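YaeQ family protein (Pseudomonas syringae pv. tomato, PDB 2OT9) is of unknown function but belongs to the YaeQ family, grouped with the PDDEXK nuclease-like clan, and holds a meso-tartaric acid in a pocket beside its mixed sheet. Local coordinates at residues 128-133 and 170-175; 4-9 and 144-149; 10-15 and 150-155; 85-90 and 102-107. All blocks are in the same frame, centred on the assembly; numbering follows the deposited sequence.

Interaction 1: residues 128-133 and 170-175; sequences NIAAVP and VQLQWL
Ala130 and Trp174 form a non-hydrogen-bonded antiparallel pair with CA atoms 4.2 Å apart, and Ala131 and Gln173 form the hydrogen-bonded pair beside it. These bridges join strands 127-131 and 166-174 in the middle of the mixed sheet. Ala131 N gives to Gln173 O at 2.8 Å, and Gln173 N returns a bond to Ala131 O with an N-H...O angle of 168°. A third bond, from Leu175 N to Ile129 O (2.7 Å), closes the pairing where the chain turns a corner at Leu175.

On the face carrying Ala130 and Trp174, the indole lies flat over the methyl of Ala130, a CH-pi contact with CB 3.7 Å from the centroid of the six-membered ring and 8° off its normal. Phe49 of helix 37-49 also touches the Trp174 side chain. Asn128 CB meets the ring at its edge. Ala131 CB occupies the other face, against Leu175 CD1. Farther on, Val132 and Leu172 lie side by side and point the same way, CG2 to CD2 3.9 Å. Past the last bridge, Pro133, the N-cap residue of helix 134-141, brings its CG to 3.3 Å from Gln171 O.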
loop_
_atom_site.group_PDB
_atom_site.type_symbol
_atom_site.label_atom_id
_atom_site.label_comp_id
_atom_site.label_asym_id
_atom_site.label_seq_id
_atom_site.Cartn_x
_atom_site.Cartn_y
_atom_site.Cartn_z
ATOM N N ASN A 128 -11.675 2.329 2.479
ATOM C CA ASN A 128 -11.456 0.892 2.481
ATOM C C ASN A 128 -10.176 0.620 3.233
ATOM O O ASN A 128 -9.150 1.238 2.934
ATOM C CB ASN A 128 -11.341 0.377 1.033
ATOM C CG ASN A 128 -12.544 0.735 0.193
ATOM O OD1 ASN A 128 -13.523 -0.002 0.175
ATOM N ND2 ASN A 128 -12.471 1.861 -0.526
ATOM N N ILE A 129 -10.235 -0.265 4.223
ATOM C CA ILE A 129 -9.113 -0.476 5.134
ATOM C C ILE A 129 -8.877 -1.960 5.326
ATOM O O ILE A 129 -9.790 -2.698 5.741
ATOM C CB ILE A 129 -9.352 0.167 6.550
ATOM C CG1 ILE A 129 -9.651 1.663 6.442
ATOM C CG2 ILE A 129 -8.139 -0.093 7.487
ATOM C CD1 ILE A 129 -10.062 2.312 7.757
ATOM N N ALA A 130 -7.655 -2.396 5.020
ATOM C CA ALA A 130 -7.241 -3.773 5.247
ATOM C C ALA A 130 -5.950 -3.738 6.052
ATOM O O ALA A 130 -5.164 -2.793 5.930
ATOM C CB ALA A 130 -7.013 -4.482 3.915
ATOM N N ALA A 131 -5.731 -4.741 6.885
ATOM C CA ALA A 131 -4.497 -4.835 7.671
ATOM C C ALA A 131 -3.590 -5.955 7.129
ATOM O O ALA A 131 -4.074 -7.032 6.765
ATOM C CB ALA A 131 -4.825 -5.090 9.128
ATOM N N VAL A 132 -2.286 -5.693 7.109
ATOM C CA VAL A 132 -1.274 -6.666 6.708
ATOM C C VAL A 132 -0.763 -7.351 7.984
ATOM O O VAL A 132 -0.370 -6.656 8.920
ATOM C CB VAL A 132 -0.066 -5.965 6.012
ATOM C CG1 VAL A 132 0.981 -6.989 5.570
ATOM C CG2 VAL A 132 -0.522 -5.103 4.805
ATOM N N PRO A 133 -0.784 -8.695 8.039
ATOM C CA PRO A 133 -0.298 -9.419 9.249
ATOM C C PRO A 133 1.195 -9.169 9.488
ATOM O O PRO A 133 1.969 -9.117 8.529
ATOM C CB PRO A 133 -0.528 -10.906 8.898
ATOM C CG PRO A 133 -1.525 -10.899 7.791
ATOM C CD PRO A 133 -1.280 -9.620 7.007
ATOM N N VAL A 170 0.233 -13.605 1.709
ATOM C CA VAL A 170 -0.255 -12.408 2.385
ATOM C C VAL A 170 -1.772 -12.419 2.384
ATOM O O VAL A 170 -2.400 -12.225 1.348
ATOM C CB VAL A 170 0.267 -11.117 1.700
ATOM C CG1 VAL A 170 -0.276 -9.874 2.411
ATOM C CG2 VAL A 170 1.803 -11.123 1.660
ATOM N N GLN A 171 -2.350 -12.642 3.557
ATOM C CA GLN A 171 -3.793 -12.657 3.708
ATOM C C GLN A 171 -4.250 -11.383 4.416
ATOM O O GLN A 171 -4.006 -11.201 5.608
ATOM C CB GLN A 171 -4.240 -13.916 4.467
ATOM C CG GLN A 171 -5.751 -14.108 4.464
ATOM C CD GLN A 171 -6.330 -14.122 3.051
ATOM O OE1 GLN A 171 -5.975 -14.967 2.236
ATOM N NE2 GLN A 171 -7.219 -13.173 2.760
ATOM N N LEU A 172 -4.883 -10.485 3.670
ATOM C CA LEU A 172 -5.254 -9.192 4.232
ATOM C C LEU A 172 -6.482 -9.374 5.094
ATOM O O LEU A 172 -7.370 -10.141 4.750
ATOM C CB LEU A 172 -5.541 -8.190 3.119
ATOM C CG LEU A 172 -4.403 -7.917 2.139
ATOM C CD1 LEU A 172 -4.943 -7.035 1.025
ATOM C CD2 LEU A 172 -3.154 -7.276 2.826
ATOM N N GLN A 173 -6.511 -8.696 6.234
ATOM C CA GLN A 173 -7.716 -8.665 7.060
ATOM C C GLN A 173 -8.485 -7.397 6.731
ATOM O O GLN A 173 -7.999 -6.308 7.003
ATOM C CB GLN A 173 -7.371 -8.686 8.554
ATOM C CG GLN A 173 -8.641 -8.615 9.455
ATOM C CD GLN A 173 -8.334 -8.534 10.948
ATOM O OE1 GLN A 173 -7.581 -7.672 11.399
ATOM N NE2 GLN A 173 -8.939 -9.424 11.720
ATOM N N TRP A 174 -9.679 -7.530 6.169
ATOM C CA TRP A 174 -10.503 -6.354 5.843
ATOM C C TRP A 174 -11.218 -5.804 7.072
ATOM O O TRP A 174 -11.989 -6.524 7.716
ATOM C CB TRP A 174 -11.490 -6.678 4.695
ATOM C CG TRP A 174 -10.737 -6.766 3.421
ATOM C CD1 TRP A 174 -10.210 -7.897 2.853
ATOM C CD2 TRP A 174 -10.339 -5.673 2.589
ATOM N NE1 TRP A 174 -9.521 -7.568 1.702
ATOM C CE2 TRP A 174 -9.588 -6.211 1.520
ATOM C CE3 TRP A 174 -10.562 -4.281 2.633
ATOM C CZ2 TRP A 174 -9.059 -5.414 0.502
ATOM C CZ3 TRP A 174 -10.013 -3.487 1.632
ATOM C CH2 TRP A 174 -9.281 -4.056 0.576
ATOM N N LEU A 175 -10.956 -4.538 7.402
ATOM C CA LEU A 175 -11.643 -3.865 8.504
ATOM C C LEU A 175 -12.915 -3.141 8.025
ATOM O O LEU A 175 -13.952 -3.169 8.698
ATOM C CB LEU A 175 -10.710 -2.873 9.222
ATOM C CG LEU A 175 -9.693 -3.475 10.199
ATOM C CD1 LEU A 175 -8.634 -4.256 9.492
ATOM C CD2 LEU A 175 -9.050 -2.395 11.106
#

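Interaction 2: residues 4-9 and 144-149; sequences PSTTYK and MPRVIK
Arg146 reaches across to Thr7 in a mixed polar and aromatic contact where two parallel strands begin side by side; the centre of the contact lies about 17 Å from the centre of the chain. Both Arg146 NE and NH2 bind the single carbonyl Thr7 O, a side-on grip with each N...O distance 2.8 Å. The acceptor lies in the guanidinium plane; NH2 uses a lone pair in the carbonyl plane, whereas NE comes in tilted by 30°. Bends at chi2 and chi3 fold the chain back, and the Thr6 methyl CG2 sits over the centre of the guanidinium, 3.2 Å above it. That spacing is short and Thr6 chi1 (-26°) is off-staggered, so the methyl's exact placement is doubtful.

Strands 6-16 and 147-155 pair here in parallel as neighbours in the mixed sheet: Lys9 N binds Arg146 O at 2.9 Å, and Ile148 N binds Lys9 O at 2.8 Å, around the bridge of Lys9 with Val147. Tyr8 lays one ring face under Arg146 CD, offset toward the rim, and touches Ile148 CD1 through CD1. Its hydroxyl, also bonded to Arg31, donates to a water 2.7 Å from OH, and that water donates in turn to the carbonyl O of selenomethionine Met144.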
loop_
_atom_site.group_PDB
_atom_site.type_symbol
_atom_site.label_atom_id
_atom_site.label_comp_id
_atom_site.label_asym_id
_atom_site.label_seq_id
_atom_site.Cartn_x
_atom_site.Cartn_y
_atom_site.Cartn_z
ATOM N N PRO A 4 19.883 9.918 5.199
ATOM C CA PRO A 4 19.999 9.122 3.958
ATOM C C PRO A 4 18.666 8.685 3.314
ATOM O O PRO A 4 17.975 7.814 3.849
ATOM C CB PRO A 4 20.826 7.904 4.395
ATOM C CG PRO A 4 20.573 7.774 5.870
ATOM C CD PRO A 4 20.343 9.164 6.386
ATOM N N SER A 5 18.330 9.299 2.174
ATOM C CA SER A 5 17.180 8.913 1.344
ATOM C C SER A 5 17.577 7.846 0.321
ATOM O O SER A 5 18.059 8.173 -0.768
ATOM C CB SER A 5 16.609 10.138 0.615
ATOM O OG SER A 5 15.632 9.762 -0.351
ATOM N N THR A 6 17.363 6.576 0.669
ATOM C CA THR A 6 17.857 5.461 -0.144
ATOM C C THR A 6 16.967 5.229 -1.373
ATOM O O THR A 6 15.743 5.194 -1.262
ATOM C CB THR A 6 17.974 4.138 0.667
ATOM O OG1 THR A 6 18.159 4.410 2.062
ATOM C CG2 THR A 6 19.140 3.329 0.179
ATOM N N THR A 7 17.595 5.105 -2.542
ATOM C CA THR A 7 16.880 4.776 -3.779
ATOM C C THR A 7 16.827 3.260 -3.973
ATOM O O THR A 7 17.853 2.577 -3.882
ATOM C CB THR A 7 17.528 5.442 -5.001
ATOM O OG1 THR A 7 17.553 6.859 -4.798
ATOM C CG2 THR A 7 16.746 5.140 -6.270
ATOM N N TYR A 8 15.618 2.746 -4.203
ATOM C CA TYR A 8 15.413 1.337 -4.487
ATOM C C TYR A 8 14.806 1.171 -5.878
ATOM O O TYR A 8 14.058 2.028 -6.339
ATOM C CB TYR A 8 14.457 0.719 -3.467
ATOM C CG TYR A 8 15.030 0.537 -2.084
ATOM C CD1 TYR A 8 15.382 -0.727 -1.618
ATOM C CD2 TYR A 8 15.217 1.622 -1.242
ATOM C CE1 TYR A 8 15.906 -0.905 -0.334
ATOM C CE2 TYR A 8 15.747 1.453 0.032
ATOM C CZ TYR A 8 16.074 0.185 0.480
ATOM O OH TYR A 8 16.581 0.019 1.747
ATOM N N LYS A 9 15.127 0.060 -6.518
ATOM C CA LYS A 9 14.516 -0.324 -7.782
ATOM C C LYS A 9 13.613 -1.527 -7.532
ATOM O O LYS A 9 14.058 -2.534 -6.970
ATOM C CB LYS A 9 15.599 -0.687 -8.790
ATOM C CG LYS A 9 16.610 0.447 -9.067
ATOM C CD LYS A 9 16.191 1.283 -10.269
ATOM C CE LYS A 9 16.975 2.585 -10.355
ATOM N NZ LYS A 9 16.762 3.219 -11.696
HETATM N N MSE A 144 15.860 -5.722 3.224
HETATM C CA MSE A 144 15.504 -5.510 1.834
HETATM C C MSE A 144 16.703 -5.088 0.969
HETATM O O MSE A 144 17.420 -4.149 1.314
HETATM C CB MSE A 144 14.363 -4.499 1.733
HETATM C CG MSE A 144 13.734 -4.492 0.358
HETATM SE SE MSE A 144 12.816 -6.156 -0.071
HETATM C CE MSE A 144 10.998 -5.647 0.480
ATOM N N PRO A 145 16.947 -5.805 -0.141
ATOM C CA PRO A 145 18.033 -5.399 -1.035
ATOM C C PRO A 145 17.628 -4.152 -1.835
ATOM O O PRO A 145 16.441 -3.796 -1.870
ATOM C CB PRO A 145 18.190 -6.607 -1.962
ATOM C CG PRO A 145 16.832 -7.203 -2.011
ATOM C CD PRO A 145 16.256 -7.009 -0.627
ATOM N N ARG A 146 18.606 -3.503 -2.456
ATOM C CA ARG A 146 18.363 -2.286 -3.232
ATOM C C ARG A 146 17.537 -2.553 -4.490
ATOM O O ARG A 146 16.773 -1.692 -4.926
ATOM C CB ARG A 146 19.686 -1.590 -3.571
ATOM C CG ARG A 146 20.505 -1.181 -2.320
ATOM C CD ARG A 146 19.810 -0.074 -1.519
ATOM N NE ARG A 146 19.712 1.144 -2.321
ATOM C CZ ARG A 146 20.647 2.090 -2.380
ATOM N NH1 ARG A 146 21.756 1.988 -1.655
ATOM N NH2 ARG A 146 20.460 3.153 -3.152
ATOM N N VAL A 147 17.704 -3.738 -5.066
ATOM C CA VAL A 147 16.862 -4.173 -6.181
ATOM C C VAL A 147 15.900 -5.244 -5.641
ATOM O O VAL A 147 16.320 -6.343 -5.257
ATOM C CB VAL A 147 17.680 -4.673 -7.414
ATOM C CG1 VAL A 147 16.760 -4.966 -8.583
ATOM C CG2 VAL A 147 18.742 -3.641 -7.838
ATOM N N ILE A 148 14.624 -4.877 -5.573
ATOM C CA ILE A 148 13.570 -5.738 -5.057
ATOM C C ILE A 148 12.869 -6.409 -6.233
ATOM O O ILE A 148 12.209 -5.742 -7.041
ATOM C CB ILE A 148 12.544 -4.926 -4.253
ATOM C CG1 ILE A 148 13.248 -4.106 -3.158
ATOM C CG2 ILE A 148 11.470 -5.831 -3.680
ATOM C CD1 ILE A 148 12.539 -2.814 -2.825
ATOM N N LYS A 149 13.013 -7.730 -6.315
ATOM C CA LYS A 149 12.403 -8.522 -7.387
ATOM C C LYS A 149 11.332 -9.411 -6.782
ATOM O O LYS A 149 11.632 -10.299 -5.968
ATOM C CB LYS A 149 13.454 -9.377 -8.082
ATOM C CG LYS A 149 14.663 -8.596 -8.547
ATOM C CD LYS A 149 15.696 -9.544 -9.128
ATOM C CE LYS A 149 16.594 -8.845 -10.134
ATOM N NZ LYS A 149 17.508 -7.910 -9.436
HETATM O O HOH W 1 17.092 -2.220 3.203
#

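Interaction 3: residues 10-15 and 150-155; sequences FELNLT and WDVMIS
Phe10 turns its ring edge toward the face of Trp150 at one end of a parallel pairing between strands 6-16 and 147-155 of the mixed sheet. The segment axes run 4.8 Å apart and 18° from parallel. Four bridges, from Leu12 with Trp150 to Thr15 with Met153, are carried by five backbone bonds; Val152 N to Asn13 O is 2.9 Å.

The interlocking side chains lie on the buried face. Phe10 CG, anti to the backbone N, carries the ring toward Trp150, and the ring rim meets the six-membered part of the indole off-centre, planes 87° apart, with CE1 3.8 Å from Trp150 CE3. This is an offset edge-to-face pair. The branches of Val152 then wedge between two leucines: CG2 presses on Leu12 CD1 at 3.5 Å, while CG1 faces Leu14 CD1 at 3.9 Å. Leu14 CD1 in turn lies in the dip between Val152 CG1 and Ile154 CD1. Helix 37-49 covers this apolar row at Phe10 and Trp150, both touching its Leu44.

The opposite face is mixed, with a polar and a largely apolar pair. Thr15 and selenomethionine Met153 lie side by side, CG2 meeting CE. Asn13 and Asp151 also point the same way, while Ser24 bonds Asn13 OD1. Asn13 ND2 gives to Asp151 OD1 at 3.0 Å, meeting the carboxylate on its syn side, 33° out of its plane.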
loop_
_atom_site.group_PDB
_atom_site.type_symbol
_atom_site.label_atom_id
_atom_site.label_comp_id
_atom_site.label_asym_id
_atom_site.label_seq_id
_atom_site.Cartn_x
_atom_site.Cartn_y
_atom_site.Cartn_z
ATOM N N PHE A 10 12.352 -1.411 -7.952
ATOM C CA PHE A 10 11.346 -2.441 -7.762
ATOM C C PHE A 10 11.054 -3.061 -9.127
ATOM O O PHE A 10 10.696 -2.346 -10.075
ATOM C CB PHE A 10 10.093 -1.793 -7.181
ATOM C CG PHE A 10 8.961 -2.743 -6.862
ATOM C CD1 PHE A 10 9.186 -3.986 -6.277
ATOM C CD2 PHE A 10 7.648 -2.327 -7.040
ATOM C CE1 PHE A 10 8.109 -4.809 -5.930
ATOM C CE2 PHE A 10 6.579 -3.146 -6.692
ATOM C CZ PHE A 10 6.811 -4.385 -6.132
ATOM N N GLU A 11 11.249 -4.375 -9.223
ATOM C CA GLU A 11 10.909 -5.147 -10.424
ATOM C C GLU A 11 9.761 -6.100 -10.083
ATOM O O GLU A 11 9.928 -7.044 -9.295
ATOM C CB GLU A 11 12.137 -5.915 -10.947
ATOM C CG GLU A 11 13.379 -5.012 -11.122
ATOM C CD GLU A 11 14.552 -5.711 -11.792
ATOM O OE1 GLU A 11 14.428 -6.912 -12.104
ATOM O OE2 GLU A 11 15.593 -5.053 -12.013
ATOM N N LEU A 12 8.592 -5.827 -10.659
ATOM C CA LEU A 12 7.382 -6.579 -10.328
ATOM C C LEU A 12 6.851 -7.379 -11.525
ATOM O O LEU A 12 6.513 -6.789 -12.555
ATOM C CB LEU A 12 6.288 -5.624 -9.824
ATOM C CG LEU A 12 4.863 -6.165 -9.599
ATOM C CD1 LEU A 12 4.832 -7.232 -8.498
ATOM C CD2 LEU A 12 3.918 -5.012 -9.241
ATOM N N ASN A 13 6.796 -8.708 -11.392
ATOM C CA ASN A 13 6.016 -9.545 -12.312
ATOM C C ASN A 13 4.683 -9.869 -11.660
ATOM O O ASN A 13 4.629 -10.642 -10.694
ATOM C CB ASN A 13 6.746 -10.846 -12.681
ATOM C CG ASN A 13 8.059 -10.593 -13.403
ATOM O OD1 ASN A 13 8.174 -9.664 -14.195
ATOM N ND2 ASN A 13 9.050 -11.426 -13.134
ATOM N N LEU A 14 3.618 -9.266 -12.181
ATOM C CA LEU A 14 2.286 -9.365 -11.581
ATOM C C LEU A 14 1.361 -10.269 -12.387
ATOM O O LEU A 14 1.206 -10.083 -13.606
ATOM C CB LEU A 14 1.689 -7.954 -11.463
ATOM C CG LEU A 14 0.257 -7.784 -10.928
ATOM C CD1 LEU A 14 0.121 -8.297 -9.482
ATOM C CD2 LEU A 14 -0.168 -6.323 -11.057
ATOM N N THR A 15 0.778 -11.263 -11.710
ATOM C CA THR A 15 -0.223 -12.175 -12.284
ATOM C C THR A 15 -1.455 -12.105 -11.378
ATOM O O THR A 15 -1.567 -12.844 -10.381
ATOM C CB THR A 15 0.291 -13.645 -12.344
ATOM O OG1 THR A 15 1.457 -13.716 -13.174
ATOM C CG2 THR A 15 -0.754 -14.549 -12.928
ATOM N N TRP A 150 10.083 -9.138 -7.144
ATOM C CA TRP A 150 8.958 -9.917 -6.653
ATOM C C TRP A 150 8.173 -10.502 -7.808
ATOM O O TRP A 150 7.839 -9.783 -8.763
ATOM C CB TRP A 150 7.983 -9.018 -5.896
ATOM C CG TRP A 150 8.331 -8.689 -4.473
ATOM C CD1 TRP A 150 9.465 -9.018 -3.772
ATOM C CD2 TRP A 150 7.515 -7.922 -3.588
ATOM N NE1 TRP A 150 9.378 -8.510 -2.479
ATOM C CE2 TRP A 150 8.199 -7.823 -2.356
ATOM C CE3 TRP A 150 6.258 -7.310 -3.722
ATOM C CZ2 TRP A 150 7.663 -7.138 -1.253
ATOM C CZ3 TRP A 150 5.730 -6.624 -2.632
ATOM C CH2 TRP A 150 6.437 -6.541 -1.415
ATOM N N ASP A 151 7.824 -11.783 -7.694
ATOM C CA ASP A 151 6.722 -12.326 -8.487
ATOM C C ASP A 151 5.502 -12.334 -7.589
ATOM O O ASP A 151 5.531 -12.931 -6.510
ATOM C CB ASP A 151 7.001 -13.755 -8.928
ATOM C CG ASP A 151 8.024 -13.850 -10.050
ATOM O OD1 ASP A 151 8.612 -12.829 -10.475
ATOM O OD2 ASP A 151 8.221 -14.986 -10.528
ATOM N N VAL A 152 4.432 -11.688 -8.034
ATOM C CA VAL A 152 3.199 -11.610 -7.257
ATOM C C VAL A 152 2.045 -12.270 -8.007
ATOM O O VAL A 152 1.785 -11.951 -9.178
ATOM C CB VAL A 152 2.837 -10.144 -6.916
ATOM C CG1 VAL A 152 1.441 -10.044 -6.257
ATOM C CG2 VAL A 152 3.903 -9.521 -5.991
HETATM N N MSE A 153 1.378 -13.207 -7.335
HETATM C CA MSE A 153 0.139 -13.774 -7.841
HETATM C C MSE A 153 -0.985 -13.386 -6.887
HETATM O O MSE A 153 -0.851 -13.516 -5.657
HETATM C CB MSE A 153 0.226 -15.290 -7.986
HETATM C CG MSE A 153 -1.125 -15.950 -8.358
HETATM SE SE MSE A 153 -0.955 -17.818 -8.826
HETATM C CE MSE A 153 -0.222 -17.564 -10.593
ATOM N N ILE A 154 -2.079 -12.887 -7.454
ATOM C CA ILE A 154 -3.263 -12.533 -6.662
ATOM C C ILE A 154 -4.408 -13.454 -7.081
ATOM O O ILE A 154 -4.834 -13.465 -8.258
ATOM C CB ILE A 154 -3.627 -11.029 -6.827
ATOM C CG1 ILE A 154 -2.412 -10.147 -6.458
ATOM C CG2 ILE A 154 -4.874 -10.658 -5.988
ATOM C CD1 ILE A 154 -2.634 -8.636 -6.632
ATOM N N SER A 155 -4.884 -14.244 -6.124
ATOM C CA SER A 155 -5.925 -15.225 -6.384
ATOM C C SER A 155 -6.922 -15.291 -5.225
ATOM O O SER A 155 -6.535 -15.469 -4.066
ATOM C CB SER A 155 -5.279 -16.594 -6.633
ATOM O OG SER A 155 -6.262 -17.578 -6.905
#

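Interaction 4: residues 85-90 and 102-107; sequences GQPDAD and TSLLAY. With SRT (S,R meso-tartaric acid), chain C.
Gly85 lies close against Ala106 and Tyr107 where strand 78-84 of a beta-alpha-beta unit gives way to the turn before helix 89-96, alongside strand 101-106. The inner part is tight. Gly85 N binds Leu105 O at 3.0 Å, and Tyr107 brings CE2 to 3.5 Å from Gly85 CA; the ring's CG occupies the crowded position between backbone N and carbonyl carbon. Pro87 and Leu104 meet tip to tip, CD to CD1 3.5 Å. Gly85 O is buried with no hydrogen-bonding partner in the model, although Ala106 CA-H points at it from 3.2 Å. At the phi of 96° and psi of -135° of Gly85, a CB would collide with the preceding carbonyl oxygen, and it would also run into the tartrate O1.

Toward the outside the contact thins to one long arm. The extended, partly exposed Gln86 carries NE2 to Tyr107 O at 3.0 Å in a nearly straight bond (N-H...O 174°), with the acceptor in the amide plane. Beyond it the exposed Asp88 caps helix 89-96 by bonding Arg91 N.

Tartaric acid lies over the turn: Gln86 N donates to its O1 at 2.7 Å, and Arg39 and Val84 O bind it as well. Two donors and a carbonyl acceptor would suit a ligand offering both acceptors and a donor group; whether they mark a natural binding site is not known.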
loop_
_atom_site.group_PDB
_atom_site.type_symbol
_atom_site.label_atom_id
_atom_site.label_comp_id
_atom_site.label_asym_id
_atom_site.label_seq_id
_atom_site.Cartn_x
_atom_site.Cartn_y
_atom_site.Cartn_z
ATOM N N GLY A 85 -0.049 2.291 7.060
ATOM C CA GLY A 85 0.273 2.528 8.474
ATOM C C GLY A 85 -0.964 2.848 9.295
ATOM O O GLY A 85 -2.002 2.198 9.138
ATOM N N GLN A 86 -0.867 3.873 10.140
ATOM C CA GLN A 86 -1.919 4.175 11.104
ATOM C C GLN A 86 -2.305 5.663 11.082
ATOM O O GLN A 86 -2.154 6.350 12.096
ATOM C CB GLN A 86 -1.476 3.735 12.511
ATOM C CG GLN A 86 -1.287 2.211 12.634
ATOM C CD GLN A 86 -0.852 1.751 14.009
ATOM O OE1 GLN A 86 -1.014 2.459 15.006
ATOM N NE2 GLN A 86 -0.284 0.552 14.069
ATOM N N PRO A 87 -2.817 6.165 9.936
ATOM C CA PRO A 87 -3.271 7.569 9.917
ATOM C C PRO A 87 -4.489 7.727 10.825
ATOM O O PRO A 87 -5.226 6.754 11.028
ATOM C CB PRO A 87 -3.668 7.797 8.456
ATOM C CG PRO A 87 -3.997 6.424 7.927
ATOM C CD PRO A 87 -3.057 5.483 8.644
ATOM N N ASP A 88 -4.693 8.913 11.390
ATOM C CA ASP A 88 -5.856 9.132 12.255
ATOM C C ASP A 88 -7.138 9.406 11.452
ATOM O O ASP A 88 -7.092 9.584 10.233
ATOM C CB ASP A 88 -5.578 10.192 13.358
ATOM C CG ASP A 88 -5.360 11.615 12.816
ATOM O OD1 ASP A 88 -5.906 11.981 11.748
ATOM O OD2 ASP A 88 -4.658 12.400 13.510
ATOM N N ALA A 89 -8.278 9.433 12.142
ATOM C CA ALA A 89 -9.568 9.615 11.492
ATOM C C ALA A 89 -9.704 10.988 10.837
ATOM O O ALA A 89 -10.413 11.122 9.857
ATOM C CB ALA A 89 -10.710 9.397 12.503
ATOM N N ASP A 90 -9.077 12.014 11.408
ATOM C CA ASP A 90 -9.106 13.349 10.800
ATOM C C ASP A 90 -8.451 13.319 9.409
ATOM O O ASP A 90 -9.008 13.836 8.442
ATOM C CB ASP A 90 -8.445 14.396 11.708
ATOM C CG ASP A 90 -9.271 14.698 12.961
ATOM O OD1 ASP A 90 -10.428 15.123 12.824
ATOM O OD2 ASP A 90 -8.744 14.539 14.083
ATOM N N THR A 102 -10.696 5.989 -1.339
ATOM C CA THR A 102 -9.614 6.050 -0.375
ATOM C C THR A 102 -9.336 4.641 0.116
ATOM O O THR A 102 -10.269 3.917 0.483
ATOM C CB THR A 102 -10.013 6.910 0.834
ATOM O OG1 THR A 102 -10.394 8.196 0.380
ATOM C CG2 THR A 102 -8.855 7.083 1.822
ATOM N N SER A 103 -8.060 4.251 0.142
ATOM C CA SER A 103 -7.711 2.957 0.704
ATOM C C SER A 103 -6.612 3.109 1.726
ATOM O O SER A 103 -5.767 3.980 1.616
ATOM C CB SER A 103 -7.290 1.932 -0.372
ATOM O OG SER A 103 -8.377 1.698 -1.259
ATOM N N LEU A 104 -6.614 2.222 2.705
ATOM C CA LEU A 104 -5.518 2.187 3.661
ATOM C C LEU A 104 -5.087 0.746 3.848
ATOM O O LEU A 104 -5.929 -0.125 4.150
ATOM C CB LEU A 104 -5.957 2.787 4.997
ATOM C CG LEU A 104 -5.056 2.500 6.208
ATOM C CD1 LEU A 104 -3.660 3.164 6.047
ATOM C CD2 LEU A 104 -5.733 2.971 7.488
ATOM N N LEU A 105 -3.781 0.489 3.680
ATOM C CA LEU A 105 -3.193 -0.760 4.148
ATOM C C LEU A 105 -2.533 -0.512 5.496
ATOM O O LEU A 105 -1.414 0.031 5.566
ATOM C CB LEU A 105 -2.140 -1.320 3.171
ATOM C CG LEU A 105 -2.594 -2.062 1.930
ATOM C CD1 LEU A 105 -1.402 -2.746 1.277
ATOM C CD2 LEU A 105 -3.681 -3.106 2.309
ATOM N N ALA A 106 -3.222 -0.912 6.556
ATOM C CA ALA A 106 -2.771 -0.671 7.907
ATOM C C ALA A 106 -1.783 -1.772 8.309
ATOM O O ALA A 106 -1.845 -2.876 7.770
ATOM C CB ALA A 106 -3.977 -0.650 8.847
ATOM N N TYR A 107 -0.850 -1.462 9.206
ATOM C CA TYR A 107 0.049 -2.488 9.749
ATOM C C TYR A 107 0.488 -2.077 11.135
ATOM O O TYR A 107 0.226 -0.945 11.564
ATOM C CB TYR A 107 1.250 -2.756 8.814
ATOM C CG TYR A 107 2.292 -1.656 8.821
ATOM C CD1 TYR A 107 3.432 -1.752 9.650
ATOM C CD2 TYR A 107 2.159 -0.548 7.996
ATOM C CE1 TYR A 107 4.387 -0.747 9.672
ATOM C CE2 TYR A 107 3.117 0.494 8.012
ATOM C CZ TYR A 107 4.226 0.375 8.851
ATOM O OH TYR A 107 5.169 1.381 8.889
HETATM O O1 SRT C . 1.301 5.434 9.845
HETATM O O11 SRT C . 1.162 7.334 10.909
HETATM C C1 SRT C . 1.451 6.663 9.900
HETATM C C2 SRT C . 1.988 7.319 8.654
HETATM O O2 SRT C . 3.118 8.188 8.833
HETATM C C3 SRT C . 0.822 8.031 8.010
HETATM O O3 SRT C . 0.132 6.985 7.320
HETATM C C4 SRT C . 1.266 9.146 7.084
HETATM O O4 SRT C . 2.237 9.000 6.292
HETATM O O41 SRT C . 0.623 10.215 7.146
#

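In the fold
All four contacts reach one mixed sheet. Interactions 2 and 3 are successive lengths of the same parallel pairing, 6-16 with 147-155, and Ile148 O to Glu11 N (2.7 Å) carries the bonding from one to the other. Their chemistry changes along the way, from an arginine grip and a water at the more exposed end to interlocked apolar branches under helix 37-49. Interactions 1 and 4 adjoin through strands 127-131 and 101-106, with Ala130 O 2.8 Å from Ala106 N. Interaction 1 is antiparallel and partly buried; interaction 4 is the buried one and touches the ligand. Interactions 2 and 4 lie on opposite sides of the chain's centre, 24 Å between their centres.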